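Local coordinates for protein pectinesterase (Sitophilus oryzae, PDB 4PMH) that hydrolyses the methyl esters of pectin, releasing methanol and polygalacturonate, and probably serves the weevil in digesting plant cell walls, at residues S149-K155 against V179-S185; T201-G205 against G230-F236; F255-T259 against A291-G295; P308-L312 against D351-W357. All blocks are in the same frame, centred on the assembly; numbering follows the deposited sequence.

Interaction 1 (S149-K155 against V179-S185); sequences STVFWVK and VALQTNS
Two successive rungs of a parallel beta-helix pair here as parallel strands, 152-154 and 181-183, whose axes run 4.9 Å apart at 5°. Register runs from Thr150 opposite Val179 to Lys155 opposite Asn184, with CA-CA distances of 4.5 to 5.0 Å. Regular parallel bonding is carried by Phe152 N to Ala180 O (2.9 Å), Gln182 N to Phe152 O (3.0 Å), Val154 N to Gln182 O (2.9 Å) and Asn184 N to Val154 O (2.8 Å). Before the strand, Val151 turns to phi/psi -77/-47 and its N reaches Val179 O at 3.1 Å, while Ser149 OG (chi1 p) accepts Val179 N at 2.9 Å and also hydrogen-bonds Thr146 O. Phe152, Val154 and Leu181 share the inward face: Leu181 (t, p) brings CD1 to 3.9 Å from Phe152 CD1 and 4.2 Å from Val154 CG2, and all three side chains touch Ile161 of strand 160-162. On the other face Gln182 (t, t) donates NE2 to Thr150 OG1 at 2.9 Å, with NE2 over one face of the Trp153 ring, while its OE1 bonds Ser206. Val179 lies close to Asp200, the probable proton donor. In-register parallel strands one coil apart fit the right-handed parallel beta-helix of pectinesterases.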
# COMPACT_ATOMS: atom_id res chain seq x y z
N SER A 149 12.72 -1.92 5.71
CA SER A 149 12.68 -0.47 5.61
C SER A 149 11.37 0.12 6.19
O SER A 149 11.25 1.34 6.31
CB SER A 149 12.88 -0.02 4.17
OG SER A 149 11.68 -0.16 3.41
N THR A 150 10.42 -0.75 6.54
CA THR A 150 9.05 -0.32 6.86
C THR A 150 9.00 0.47 8.14
O THR A 150 9.51 0.02 9.17
CB THR A 150 8.08 -1.52 6.99
OG1 THR A 150 7.99 -2.21 5.74
CG2 THR A 150 6.69 -1.03 7.38
N VAL A 151 8.37 1.64 8.09
CA VAL A 151 8.19 2.49 9.28
C VAL A 151 7.06 1.98 10.21
O VAL A 151 7.26 1.85 11.42
CB VAL A 151 8.00 3.97 8.89
CG1 VAL A 151 7.60 4.83 10.08
CG2 VAL A 151 9.26 4.50 8.23
N PHE A 152 5.92 1.64 9.64
CA PHE A 152 4.77 1.08 10.37
C PHE A 152 4.44 -0.30 9.75
O PHE A 152 3.99 -0.39 8.61
CB PHE A 152 3.61 2.06 10.21
CG PHE A 152 2.54 1.98 11.28
CD1 PHE A 152 1.75 0.84 11.42
CD2 PHE A 152 2.24 3.10 12.05
CE1 PHE A 152 0.73 0.80 12.37
CE2 PHE A 152 1.22 3.07 12.99
CZ PHE A 152 0.46 1.92 13.14
N TRP A 153 4.65 -1.37 10.53
CA TRP A 153 4.64 -2.74 10.03
C TRP A 153 3.55 -3.55 10.75
O TRP A 153 3.66 -3.80 11.93
CB TRP A 153 6.01 -3.37 10.28
CG TRP A 153 6.28 -4.66 9.54
CD1 TRP A 153 5.37 -5.52 8.98
CD2 TRP A 153 7.57 -5.26 9.33
NE1 TRP A 153 6.01 -6.60 8.42
CE2 TRP A 153 7.36 -6.46 8.62
CE3 TRP A 153 8.88 -4.88 9.65
CZ2 TRP A 153 8.41 -7.28 8.23
CZ3 TRP A 153 9.92 -5.70 9.27
CH2 TRP A 153 9.69 -6.88 8.56
N VAL A 154 2.51 -3.92 10.02
CA VAL A 154 1.35 -4.58 10.62
C VAL A 154 1.34 -6.05 10.21
O VAL A 154 1.14 -6.36 9.04
CB VAL A 154 0.03 -3.94 10.15
CG1 VAL A 154 -1.17 -4.61 10.82
CG2 VAL A 154 0.04 -2.45 10.43
N LYS A 155 1.56 -6.93 11.19
CA LYS A 155 1.47 -8.38 11.03
C LYS A 155 0.34 -9.00 11.85
O LYS A 155 0.36 -10.19 12.10
CB LYS A 155 2.79 -9.04 11.47
CG LYS A 155 3.94 -8.74 10.53
CD LYS A 155 5.26 -9.31 11.02
CE LYS A 155 5.50 -10.74 10.55
NZ LYS A 155 5.92 -10.82 9.13
N VAL A 179 9.73 1.85 2.59
CA VAL A 179 8.34 1.58 2.86
C VAL A 179 7.86 2.41 4.05
O VAL A 179 8.52 2.48 5.08
CB VAL A 179 8.08 0.07 3.14
CG1 VAL A 179 6.61 -0.17 3.51
CG2 VAL A 179 8.46 -0.76 1.93
N ALA A 180 6.70 3.02 3.89
CA ALA A 180 6.07 3.75 4.98
C ALA A 180 5.17 2.82 5.76
O ALA A 180 5.41 2.59 6.94
CB ALA A 180 5.28 4.95 4.46
N LEU A 181 4.15 2.28 5.10
CA LEU A 181 3.26 1.29 5.70
C LEU A 181 3.38 -0.05 4.97
O LEU A 181 3.41 -0.11 3.72
CB LEU A 181 1.81 1.79 5.66
CG LEU A 181 0.70 0.89 6.16
CD1 LEU A 181 0.90 0.62 7.64
CD2 LEU A 181 -0.70 1.44 5.92
N GLN A 182 3.44 -1.12 5.76
CA GLN A 182 3.37 -2.49 5.24
C GLN A 182 2.30 -3.27 5.98
O GLN A 182 2.36 -3.37 7.21
CB GLN A 182 4.69 -3.24 5.41
CG GLN A 182 4.57 -4.69 4.93
CD GLN A 182 5.80 -5.53 5.16
OE1 GLN A 182 5.75 -6.76 5.03
NE2 GLN A 182 6.92 -4.89 5.46
N THR A 183 1.37 -3.87 5.23
CA THR A 183 0.33 -4.74 5.83
C THR A 183 0.57 -6.20 5.39
O THR A 183 0.79 -6.47 4.20
CB THR A 183 -1.12 -4.28 5.49
OG1 THR A 183 -1.44 -4.61 4.15
CG2 THR A 183 -1.32 -2.78 5.70
N ASN A 184 0.53 -7.11 6.36
CA ASN A 184 0.80 -8.54 6.15
C ASN A 184 -0.37 -9.44 6.54
O ASN A 184 -0.28 -10.66 6.39
CB ASN A 184 2.01 -8.91 6.99
CG ASN A 184 2.51 -10.31 6.75
OD1 ASN A 184 2.42 -11.16 7.64
ND2 ASN A 184 3.10 -10.56 5.59
N SER A 185 -1.47 -8.85 7.00
CA SER A 185 -2.58 -9.61 7.56
C SER A 185 -3.92 -9.19 7.02
O SER A 185 -4.04 -8.21 6.30
CB SER A 185 -2.62 -9.42 9.07
OG SER A 185 -1.50 -10.01 9.66

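Interaction 2 (T201-G205 against G230-F236); sequences TLYAG and GGGSAIF
Leu202 points toward strand 233-237 and Ala204 sideways to it, meeting Phe236 and Ala234 in a different wall of the beta-helix. Leu202 is t, p (166°, 55°), setting its CD2 3.9 Å from Phe236 CE1, at the edge of that ring; Phe236 is m with chi2 -91°, and its ring also stacks on Tyr216. Ala204 CB lies 4.4 Å from Ala234 CB. Tyr203, t with chi2 -9°, has its CA-CB bond directed away, yet its ring returns so that CE1 is 4.1 Å from Gly230 CA; it also stacks on Phe229 and touches Trp292, which probably binds substrate. Two backbone hydrogen bonds join the segments: Gly231 N to Gly205 O (2.8 Å) and Gly232 N to Ala204 O (3.2 Å), with CA-CA distances of 3.8 Å for Gly205-Gly232 and 5.3 Å for Ala204-Gly230. Gly205 (92/87) and Gly230 (125/-167) are required by their backbone angles, which would jam a CB against the preceding carbonyl, and a CB on Gly205 would fall 2.2 Å from Gly232 N. At Gly231 and Gly232 the chain turns from one wall of the right-handed parallel beta-helix to the next, beside the probable substrate cleft of the pectinesterase.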
# COMPACT_ATOMS: atom_id res chain seq x y z
N THR A 201 6.27 3.32 -1.21
CA THR A 201 5.57 3.90 -0.07
C THR A 201 4.66 2.92 0.68
O THR A 201 4.80 2.77 1.90
CB THR A 201 4.76 5.14 -0.51
OG1 THR A 201 5.63 6.05 -1.19
CG2 THR A 201 4.06 5.80 0.68
N LEU A 202 3.73 2.29 -0.01
CA LEU A 202 2.74 1.44 0.65
C LEU A 202 2.87 0.02 0.14
O LEU A 202 2.67 -0.25 -1.04
CB LEU A 202 1.31 1.95 0.42
CG LEU A 202 0.18 0.98 0.76
CD1 LEU A 202 0.30 0.48 2.19
CD2 LEU A 202 -1.20 1.61 0.55
N TYR A 203 3.26 -0.88 1.04
CA TYR A 203 3.35 -2.31 0.77
C TYR A 203 2.01 -2.90 1.20
O TYR A 203 1.84 -3.33 2.33
CB TYR A 203 4.50 -2.93 1.56
CG TYR A 203 4.99 -4.31 1.11
CD1 TYR A 203 4.31 -5.07 0.17
CD2 TYR A 203 6.15 -4.87 1.68
CE1 TYR A 203 4.78 -6.33 -0.22
CE2 TYR A 203 6.60 -6.13 1.31
CZ TYR A 203 5.91 -6.85 0.36
OH TYR A 203 6.35 -8.09 -0.02
N ALA A 204 1.06 -2.94 0.27
CA ALA A 204 -0.32 -3.32 0.60
C ALA A 204 -0.54 -4.82 0.36
O ALA A 204 -0.88 -5.26 -0.76
CB ALA A 204 -1.30 -2.50 -0.23
N GLY A 205 -0.35 -5.61 1.41
CA GLY A 205 -0.53 -7.07 1.32
C GLY A 205 0.79 -7.72 0.99
O GLY A 205 1.14 -7.91 -0.17
N GLY A 230 2.35 -4.80 -4.01
CA GLY A 230 2.08 -6.01 -3.25
C GLY A 230 0.90 -6.82 -3.72
O GLY A 230 0.34 -6.58 -4.81
N GLY A 231 0.50 -7.78 -2.89
CA GLY A 231 -0.40 -8.84 -3.31
C GLY A 231 -1.71 -9.01 -2.58
O GLY A 231 -2.37 -10.03 -2.74
N GLY A 232 -2.12 -8.03 -1.79
CA GLY A 232 -3.33 -8.16 -1.00
C GLY A 232 -4.57 -7.94 -1.84
O GLY A 232 -4.49 -7.51 -3.00
N SER A 233 -5.72 -8.25 -1.25
CA SER A 233 -6.98 -7.76 -1.75
C SER A 233 -7.22 -6.43 -1.08
O SER A 233 -7.68 -6.38 0.06
CB SER A 233 -8.12 -8.72 -1.41
OG SER A 233 -8.03 -9.92 -2.15
N ALA A 234 -6.90 -5.34 -1.77
CA ALA A 234 -6.92 -4.01 -1.15
C ALA A 234 -7.88 -3.09 -1.87
O ALA A 234 -7.79 -2.91 -3.08
CB ALA A 234 -5.52 -3.41 -1.13
N ILE A 235 -8.82 -2.53 -1.11
CA ILE A 235 -9.83 -1.61 -1.60
C ILE A 235 -9.45 -0.19 -1.18
O ILE A 235 -9.12 0.05 -0.01
CB ILE A 235 -11.21 -1.96 -1.00
CG1 ILE A 235 -11.62 -3.34 -1.49
CG2 ILE A 235 -12.24 -0.90 -1.33
CD1 ILE A 235 -12.67 -4.00 -0.61
N PHE A 236 -9.49 0.73 -2.14
CA PHE A 236 -9.17 2.14 -1.89
C PHE A 236 -10.38 2.94 -2.31
O PHE A 236 -10.64 3.07 -3.50
CB PHE A 236 -7.98 2.58 -2.73
CG PHE A 236 -6.72 1.85 -2.40
CD1 PHE A 236 -5.84 2.35 -1.44
CD2 PHE A 236 -6.39 0.67 -3.05
CE1 PHE A 236 -4.67 1.68 -1.14
CE2 PHE A 236 -5.22 -0.01 -2.75
CZ PHE A 236 -4.35 0.50 -1.80

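Interaction 3 (F255-T259 against A291-G295); sequences FAPDT and AWDSG
A carboxylate lies over the face of an indole: Asp258 (chi1 p, chi2 -28°) places OD2 over one face of the Trp292 ring, and Asp258 CG lies 3.5 Å from Trp292 CE3. The same OD2 accepts a short hydrogen bond from Ser294 OG at 2.6 Å (Ser294 chi1 38°). A single backbone hydrogen bond, Trp292 N to Pro257 O (3.0 Å), joins the segments, with a CA-H...O contact from Asp258 CA to Trp292 O at 3.2 Å; these two residues have CA atoms 4.8 Å apart. Strand 252-257 of the beta-helix ends against the loop following strand 286-290, at the substrate-binding side: as in related pectinesterases, Trp292 probably binds substrate, and Ala256 neighbours Asp226, the probable nucleophile. Trp292 is t with chi2 26°, its CB 3.4 Å from Ala256 O and 4.1 Å from Ala256 CB. Asp293 (-91/65) centres an inverse gamma turn (weak Ser294 N to Trp292 O, 3.1 Å), bringing Ser294 back toward Asp258. Asp293 directs its CA-CB bond away, and its OD1 salt-bridges Arg336.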
# COMPACT_ATOMS: atom_id res chain seq x y z
N PHE A 255 0.86 2.00 -9.26
CA PHE A 255 0.58 0.67 -8.74
C PHE A 255 1.52 -0.39 -9.28
O PHE A 255 1.82 -0.42 -10.47
CB PHE A 255 -0.86 0.27 -9.06
CG PHE A 255 -1.89 1.20 -8.47
CD1 PHE A 255 -2.29 1.08 -7.16
CD2 PHE A 255 -2.44 2.21 -9.24
CE1 PHE A 255 -3.23 1.95 -6.62
CE2 PHE A 255 -3.38 3.09 -8.72
CZ PHE A 255 -3.77 2.96 -7.41
N ALA A 256 1.97 -1.28 -8.40
CA ALA A 256 2.77 -2.44 -8.78
C ALA A 256 2.28 -3.68 -8.03
O ALA A 256 2.94 -4.17 -7.13
CB ALA A 256 4.27 -2.21 -8.54
N PRO A 257 1.12 -4.23 -8.44
CA PRO A 257 0.63 -5.46 -7.80
C PRO A 257 1.33 -6.73 -8.23
O PRO A 257 1.71 -6.86 -9.41
CB PRO A 257 -0.86 -5.49 -8.19
CG PRO A 257 -1.05 -4.43 -9.21
CD PRO A 257 0.27 -3.82 -9.56
N ASP A 258 1.52 -7.65 -7.28
CA ASP A 258 2.04 -9.00 -7.56
C ASP A 258 0.99 -10.05 -7.19
O ASP A 258 1.30 -11.18 -6.79
CB ASP A 258 3.40 -9.24 -6.88
CG ASP A 258 3.32 -9.50 -5.38
OD1 ASP A 258 2.39 -9.02 -4.70
OD2 ASP A 258 4.27 -10.15 -4.88
N THR A 259 -0.26 -9.66 -7.36
CA THR A 259 -1.39 -10.53 -7.09
C THR A 259 -1.20 -11.93 -7.66
O THR A 259 -0.88 -12.11 -8.84
CB THR A 259 -2.67 -9.96 -7.73
OG1 THR A 259 -2.70 -8.53 -7.58
CG2 THR A 259 -3.88 -10.59 -7.09
N ALA A 291 3.14 -4.52 -13.64
CA ALA A 291 3.09 -5.75 -12.87
C ALA A 291 4.38 -5.89 -12.09
O ALA A 291 5.48 -5.69 -12.65
CB ALA A 291 2.89 -6.93 -13.80
N TRP A 292 4.24 -6.16 -10.79
CA TRP A 292 5.37 -6.61 -9.97
C TRP A 292 5.38 -8.12 -10.11
O TRP A 292 4.56 -8.82 -9.52
CB TRP A 292 5.29 -6.16 -8.52
CG TRP A 292 6.44 -6.70 -7.66
CD1 TRP A 292 7.70 -7.06 -8.09
CD2 TRP A 292 6.42 -6.90 -6.24
NE1 TRP A 292 8.46 -7.50 -7.01
CE2 TRP A 292 7.70 -7.40 -5.87
CE3 TRP A 292 5.45 -6.71 -5.25
CZ2 TRP A 292 8.01 -7.72 -4.55
CZ3 TRP A 292 5.76 -7.03 -3.95
CH2 TRP A 292 7.03 -7.52 -3.60
N ASP A 293 6.31 -8.58 -10.93
CA ASP A 293 6.44 -9.98 -11.28
C ASP A 293 7.42 -10.58 -10.26
O ASP A 293 8.55 -10.99 -10.63
CB ASP A 293 6.97 -10.12 -12.74
CG ASP A 293 5.85 -10.13 -13.80
OD1 ASP A 293 4.65 -10.02 -13.43
OD2 ASP A 293 6.20 -10.28 -14.99
N SER A 294 7.01 -10.60 -8.99
CA SER A 294 7.90 -11.08 -7.90
C SER A 294 8.38 -12.51 -8.13
O SER A 294 7.59 -13.40 -8.46
CB SER A 294 7.26 -10.97 -6.51
OG SER A 294 5.89 -11.29 -6.53
N GLY A 295 9.68 -12.70 -7.98
CA GLY A 295 10.32 -14.00 -8.15
C GLY A 295 10.48 -14.46 -9.58
O GLY A 295 10.88 -15.59 -9.81

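Interaction 4 (P308-L312 against D351-W357); sequences PNGQL and DNYNRFW
Arg355 lays one face of its guanidinium over Gln311 CB, which is 3.7 Å from NH1, and the same NH1 donates to Asn309 O, modelled at 2.8 Å though that carbonyl's position is less certain; NH2 bonds Lys263 O. Asn309 (chi1 t, chi2 30°) uses ND2 twice, 3.0 Å to Asp351 OD1 and 3.0 Å to Tyr353 O, before strand 355-359, while its OD1 meets Arg336. One water donates to Asn309 OD1 (2.9 Å) and Gly310 O (2.7 Å) and accepts from Asn354 ND2 (2.8 Å) and Arg355 N (3.0 Å). The strands pair in parallel, Leu312 opposite Phe356 with CA atoms 4.8 Å apart: Leu312 N to Arg355 O is 3.0 Å and Trp357 N to Leu312 O 2.9 Å. On the inward face Leu312 (t, p) has CB 4.0 Å from Phe356 CD1. Strand 311-315 lies between 267-270 and the terminal 355-359 in the ten-stranded parallel wall of the beta-helix, with Leu312 and Phe356 packing against strand 252-257.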
# COMPACT_ATOMS: atom_id res chain seq x y z
N PRO A 308 3.18 -14.57 -10.50
CA PRO A 308 2.24 -13.52 -10.12
C PRO A 308 1.71 -12.84 -11.36
O PRO A 308 2.42 -12.78 -12.38
CB PRO A 308 3.08 -12.52 -9.33
CG PRO A 308 4.32 -13.23 -8.94
CD PRO A 308 4.53 -14.34 -9.93
N ASN A 309 0.48 -12.35 -11.30
CA ASN A 309 -0.03 -11.55 -12.37
C ASN A 309 -0.94 -10.48 -11.80
O ASN A 309 -2.16 -10.69 -11.62
CB ASN A 309 -0.71 -12.42 -13.43
CG ASN A 309 -0.98 -11.67 -14.72
OD1 ASN A 309 -0.24 -10.73 -15.12
ND2 ASN A 309 -2.05 -12.07 -15.39
N GLY A 310 -0.32 -9.34 -11.49
CA GLY A 310 -0.96 -8.25 -10.75
C GLY A 310 -2.35 -7.88 -11.25
O GLY A 310 -2.56 -7.71 -12.45
N GLN A 311 -3.29 -7.73 -10.32
CA GLN A 311 -4.68 -7.43 -10.64
C GLN A 311 -5.04 -6.08 -10.05
O GLN A 311 -4.80 -5.83 -8.87
CB GLN A 311 -5.61 -8.51 -10.09
CG GLN A 311 -6.99 -8.59 -10.76
CD GLN A 311 -8.00 -7.58 -10.26
OE1 GLN A 311 -7.91 -7.08 -9.14
NE2 GLN A 311 -8.98 -7.26 -11.12
N LEU A 312 -5.63 -5.22 -10.90
CA LEU A 312 -6.00 -3.85 -10.54
C LEU A 312 -7.17 -3.35 -11.38
O LEU A 312 -7.11 -3.38 -12.59
CB LEU A 312 -4.83 -2.90 -10.78
CG LEU A 312 -5.12 -1.41 -10.67
CD1 LEU A 312 -5.57 -0.98 -9.28
CD2 LEU A 312 -3.86 -0.65 -11.04
N ASP A 351 -4.18 -15.27 -17.80
CA ASP A 351 -2.81 -14.91 -17.37
C ASP A 351 -1.83 -14.81 -18.51
O ASP A 351 -0.62 -14.65 -18.30
CB ASP A 351 -2.32 -15.91 -16.33
CG ASP A 351 -3.10 -15.82 -15.04
OD1 ASP A 351 -3.26 -14.68 -14.53
OD2 ASP A 351 -3.57 -16.87 -14.55
N ASN A 352 -2.32 -14.88 -19.73
CA ASN A 352 -1.51 -14.57 -20.89
C ASN A 352 -1.51 -13.08 -21.19
O ASN A 352 -0.75 -12.63 -22.05
CB ASN A 352 -2.00 -15.37 -22.08
CG ASN A 352 -1.92 -16.84 -21.82
OD1 ASN A 352 -0.84 -17.42 -21.85
ND2 ASN A 352 -3.04 -17.45 -21.47
N TYR A 353 -2.37 -12.34 -20.49
CA TYR A 353 -2.39 -10.90 -20.54
C TYR A 353 -2.32 -10.36 -19.12
O TYR A 353 -2.56 -11.09 -18.15
CB TYR A 353 -3.71 -10.43 -21.14
CG TYR A 353 -3.95 -10.90 -22.55
CD1 TYR A 353 -3.52 -10.14 -23.63
CD2 TYR A 353 -4.63 -12.09 -22.80
CE1 TYR A 353 -3.73 -10.57 -24.93
CE2 TYR A 353 -4.86 -12.53 -24.10
CZ TYR A 353 -4.40 -11.77 -25.16
OH TYR A 353 -4.61 -12.18 -26.45
N ASN A 354 -2.02 -9.07 -19.00
CA ASN A 354 -2.10 -8.39 -17.73
C ASN A 354 -3.55 -8.27 -17.28
O ASN A 354 -4.48 -8.52 -18.06
CB ASN A 354 -1.43 -7.04 -17.80
CG ASN A 354 0.06 -7.17 -17.93
OD1 ASN A 354 0.59 -7.15 -19.05
ND2 ASN A 354 0.74 -7.39 -16.80
N ARG A 355 -3.74 -7.93 -16.01
CA ARG A 355 -5.08 -7.81 -15.43
C ARG A 355 -5.27 -6.42 -14.86
O ARG A 355 -5.71 -6.25 -13.71
CB ARG A 355 -5.34 -8.88 -14.35
CG ARG A 355 -4.92 -10.31 -14.68
CD ARG A 355 -4.36 -11.02 -13.42
NE ARG A 355 -5.48 -11.55 -12.72
CZ ARG A 355 -5.52 -12.00 -11.48
NH1 ARG A 355 -4.46 -12.03 -10.66
NH2 ARG A 355 -6.70 -12.43 -11.07
N PHE A 356 -4.97 -5.42 -15.67
CA PHE A 356 -5.20 -4.03 -15.32
C PHE A 356 -6.38 -3.51 -16.12
O PHE A 356 -6.37 -3.57 -17.35
CB PHE A 356 -3.96 -3.19 -15.65
CG PHE A 356 -2.69 -3.67 -15.01
CD1 PHE A 356 -2.69 -4.31 -13.79
CD2 PHE A 356 -1.49 -3.47 -15.66
CE1 PHE A 356 -1.50 -4.74 -13.21
CE2 PHE A 356 -0.30 -3.90 -15.10
CZ PHE A 356 -0.31 -4.53 -13.88
N TRP A 357 -7.40 -3.02 -15.44
CA TRP A 357 -8.64 -2.62 -16.11
C TRP A 357 -9.21 -1.35 -15.53
O TRP A 357 -8.94 -0.99 -14.40
CB TRP A 357 -9.72 -3.71 -16.00
CG TRP A 357 -9.22 -5.13 -16.11
CD1 TRP A 357 -8.87 -5.96 -15.08
CD2 TRP A 357 -9.07 -5.89 -17.30
NE1 TRP A 357 -8.49 -7.18 -15.56
CE2 TRP A 357 -8.61 -7.17 -16.93
CE3 TRP A 357 -9.27 -5.61 -18.66
CZ2 TRP A 357 -8.33 -8.18 -17.87
CZ3 TRP A 357 -8.99 -6.60 -19.58
CH2 TRP A 357 -8.53 -7.88 -19.17
O HOH W 1 -1.07 -8.00 -14.69
O HOH W 2 -8.79 -9.29 -13.65

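Overall arrangement
Following the chain, the four contacts come in series: each closes its loop before the next opens, so none nest or cross. Interaction 1 closes over 23 residues, one turn of the coil, pairing strands 152-154 and 181-183; interactions 2, 3 and 4 close over 24, 31 and 38. Interaction 2 adds 202-204 to the first sheet, with Ala180 N to Thr201 O and Leu181 O to Tyr203 N both at 2.8 Å, and reaches the ten-stranded wall through 233-237. Gly230 O meets Asp258 N at 2.9 Å, leading to interaction 3, whose Thr259 O lies 2.8 Å from Asn309 N of interaction 4. Interactions 1 and 4, centres about 24 Å apart, mark progress along the beta-helix.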